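Local coordinates for protein quinone oxidoreductase (PDB 1IZ0) that probably reduces quinones with NADPH, as a medium-chain dehydrogenase/reductase with a GroES-like domain and a Rossmann domain, at residues A105-P108 / V109-T113. Sequence-based numbering, arbitrary orientation.
Sequences AAFP and VSFLT
Phe-107 holds CG anti to its backbone N (chi1 166°), while Phe-111 holds CG beside its own N (chi1 -70°), and the two rings meet one helical turn apart. CD2 and CE2 of Phe-107 lie against the root of the other side chain, with Phe-107 CD2 3.5 Å from Phe-111 CG. The planes are near parallel, 29° apart, but offset, with little of one ring over the other; the ring centroids are 5.2 Å apart. Phe-111 CD2 also passes 3.3 Å from Phe-107 O, and the carbonyl oxygen of Ala-106 sits at the edge of the same ring. Beside the rings, Phe-111 N donates to Phe-107 O at 3.0 Å, almost in line with the carbonyl, and Leu-112 N follows on Pro-108 O. Two waters fill in where Ala-106 O lies too far from Ser-110 for direct bonding. Water 1 donates to Ala-106 O (2.6 Å) and also bonds Ser-110 OG; water 2 accepts from Ser-110 N (2.9 Å) and gives Ala-106 O a weak bond. Further along, Val-109 O takes both Thr-113 N and Thr-113 OG1 (2.7 Å for the latter), one from above and one from below its carbonyl plane. Phe-107 and Phe-111 both touch Pro-271, and Phe-111 extends to Ala-141 and Val-145 of helix 137-148. With Phe-111 cut back to an alanine, CD2 and CE2 of Phe-107 would probably lose their neighbour and a gap open toward helix 137-148. Proline in the first turn, with no N-H to offer, suits the start of helix 108-120, where the largely buried chain leaves the loop after helix 101-105 and packs against the Rossmann domain, Ser-110 lying close to Ala-137 of the NADPH site.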
ATOM      1  N   ALA A 105      -6.708  -0.540   9.274  1.00 17.50           N
ATOM      2  CA  ALA A 105      -5.262  -0.762   9.206  1.00 17.33           C
ATOM      3  C   ALA A 105      -4.769  -1.081   7.795  1.00 17.57           C
ATOM      4  O   ALA A 105      -3.586  -0.923   7.491  1.00 18.52           O
ATOM      5  CB  ALA A 105      -4.868  -1.892  10.152  1.00 17.10           C
ATOM      6  N   ALA A 106      -5.677  -1.523   6.934  1.00 17.67           N
ATOM      7  CA  ALA A 106      -5.325  -1.883   5.566  1.00 18.37           C
ATOM      8  C   ALA A 106      -5.568  -0.739   4.587  1.00 18.70           C
ATOM      9  O   ALA A 106      -5.442  -0.920   3.373  1.00 18.37           O
ATOM     10  CB  ALA A 106      -6.136  -3.097   5.135  1.00 14.60           C
ATOM     11  N   PHE A 107      -5.892   0.437   5.109  1.00 18.35           N
ATOM     12  CA  PHE A 107      -6.188   1.580   4.256  1.00 19.53           C
ATOM     13  C   PHE A 107      -5.107   2.615   3.904  1.00 19.61           C
ATOM     14  O   PHE A 107      -4.815   2.828   2.727  1.00 20.50           O
ATOM     15  CB  PHE A 107      -7.415   2.315   4.820  1.00 21.51           C
ATOM     16  CG  PHE A 107      -7.634   3.688   4.232  1.00 21.02           C
ATOM     17  CD1 PHE A 107      -7.213   4.825   4.908  1.00 23.38           C
ATOM     18  CD2 PHE A 107      -8.244   3.837   2.990  1.00 23.86           C
ATOM     19  CE1 PHE A 107      -7.395   6.098   4.358  1.00 24.65           C
ATOM     20  CE2 PHE A 107      -8.430   5.101   2.429  1.00 24.47           C
ATOM     21  CZ  PHE A 107      -8.004   6.234   3.116  1.00 25.92           C
ATOM     22  N   PRO A 108      -4.502   3.270   4.910  1.00 20.20           N
ATOM     23  CA  PRO A 108      -3.472   4.299   4.684  1.00 20.57           C
ATOM     24  C   PRO A 108      -2.469   4.124   3.548  1.00 20.02           C
ATOM     25  O   PRO A 108      -2.529   4.822   2.528  1.00 19.75           O
ATOM     26  CB  PRO A 108      -2.787   4.410   6.046  1.00 20.48           C
ATOM     27  CG  PRO A 108      -3.893   4.093   6.998  1.00 21.05           C
ATOM     28  CD  PRO A 108      -4.554   2.901   6.338  1.00 18.94           C
ATOM     29  N   VAL A 109      -1.527   3.212   3.722  1.00 20.84           N
ATOM     30  CA  VAL A 109      -0.504   3.007   2.701  1.00 20.29           C
ATOM     31  C   VAL A 109      -1.024   2.626   1.317  1.00 18.21           C
ATOM     32  O   VAL A 109      -0.694   3.282   0.332  1.00 19.53           O
ATOM     33  CB  VAL A 109       0.510   1.944   3.154  1.00 20.36           C
ATOM     34  CG1 VAL A 109       1.528   1.689   2.046  1.00 21.37           C
ATOM     35  CG2 VAL A 109       1.199   2.414   4.427  1.00 21.99           C
ATOM     36  N   SER A 110      -1.840   1.581   1.240  1.00 16.38           N
ATOM     37  CA  SER A 110      -2.352   1.105  -0.049  1.00 17.79           C
ATOM     38  C   SER A 110      -3.150   2.135  -0.839  1.00 18.74           C
ATOM     39  O   SER A 110      -2.847   2.412  -2.004  1.00 19.35           O
ATOM     40  CB  SER A 110      -3.219  -0.145   0.156  1.00 19.13           C
ATOM     41  OG  SER A 110      -2.517  -1.138   0.889  1.00 20.80           O
ATOM     42  N   PHE A 111      -4.170   2.709  -0.213  1.00 14.97           N
ATOM     43  CA  PHE A 111      -5.006   3.678  -0.900  1.00 16.36           C
ATOM     44  C   PHE A 111      -4.328   4.996  -1.221  1.00 17.47           C
ATOM     45  O   PHE A 111      -4.578   5.582  -2.281  1.00 20.74           O
ATOM     46  CB  PHE A 111      -6.296   3.886  -0.106  1.00 14.63           C
ATOM     47  CG  PHE A 111      -7.200   2.694  -0.156  1.00 16.80           C
ATOM     48  CD1 PHE A 111      -8.310   2.680  -0.995  1.00 15.25           C
ATOM     49  CD2 PHE A 111      -6.883   1.540   0.557  1.00 15.97           C
ATOM     50  CE1 PHE A 111      -9.085   1.532  -1.129  1.00 16.27           C
ATOM     51  CE2 PHE A 111      -7.649   0.387   0.431  1.00 16.33           C
ATOM     52  CZ  PHE A 111      -8.751   0.381  -0.415  1.00 18.20           C
ATOM     53  N   LEU A 112      -3.475   5.473  -0.324  1.00 16.40           N
ATOM     54  CA  LEU A 112      -2.764   6.714  -0.586  1.00 16.66           C
ATOM     55  C   LEU A 112      -1.790   6.483  -1.736  1.00 17.04           C
ATOM     56  O   LEU A 112      -1.627   7.337  -2.611  1.00 16.67           O
ATOM     57  CB  LEU A 112      -2.016   7.176   0.669  1.00 15.59           C
ATOM     58  CG  LEU A 112      -2.917   7.927   1.655  1.00 15.94           C
ATOM     59  CD1 LEU A 112      -2.161   8.256   2.941  1.00 14.83           C
ATOM     60  CD2 LEU A 112      -3.415   9.204   0.982  1.00 14.72           C
ATOM     61  N   THR A 113      -1.155   5.316  -1.739  1.00 18.40           N
ATOM     62  CA  THR A 113      -0.212   4.961  -2.795  1.00 18.59           C
ATOM     63  C   THR A 113      -0.898   4.864  -4.152  1.00 19.14           C
ATOM     64  O   THR A 113      -0.401   5.391  -5.148  1.00 21.71           O
ATOM     65  CB  THR A 113       0.465   3.606  -2.510  1.00 17.23           C
ATOM     66  OG1 THR A 113       1.330   3.734  -1.372  1.00 16.99           O
ATOM     67  CG2 THR A 113       1.266   3.148  -3.721  1.00 14.94           C
TER
HETATM   68  O   HOH W   1      -4.949  -2.607   1.486  1.00 17.97           O
HETATM   69  O   HOH W   2      -2.713   0.026   3.470  1.00 20.55           O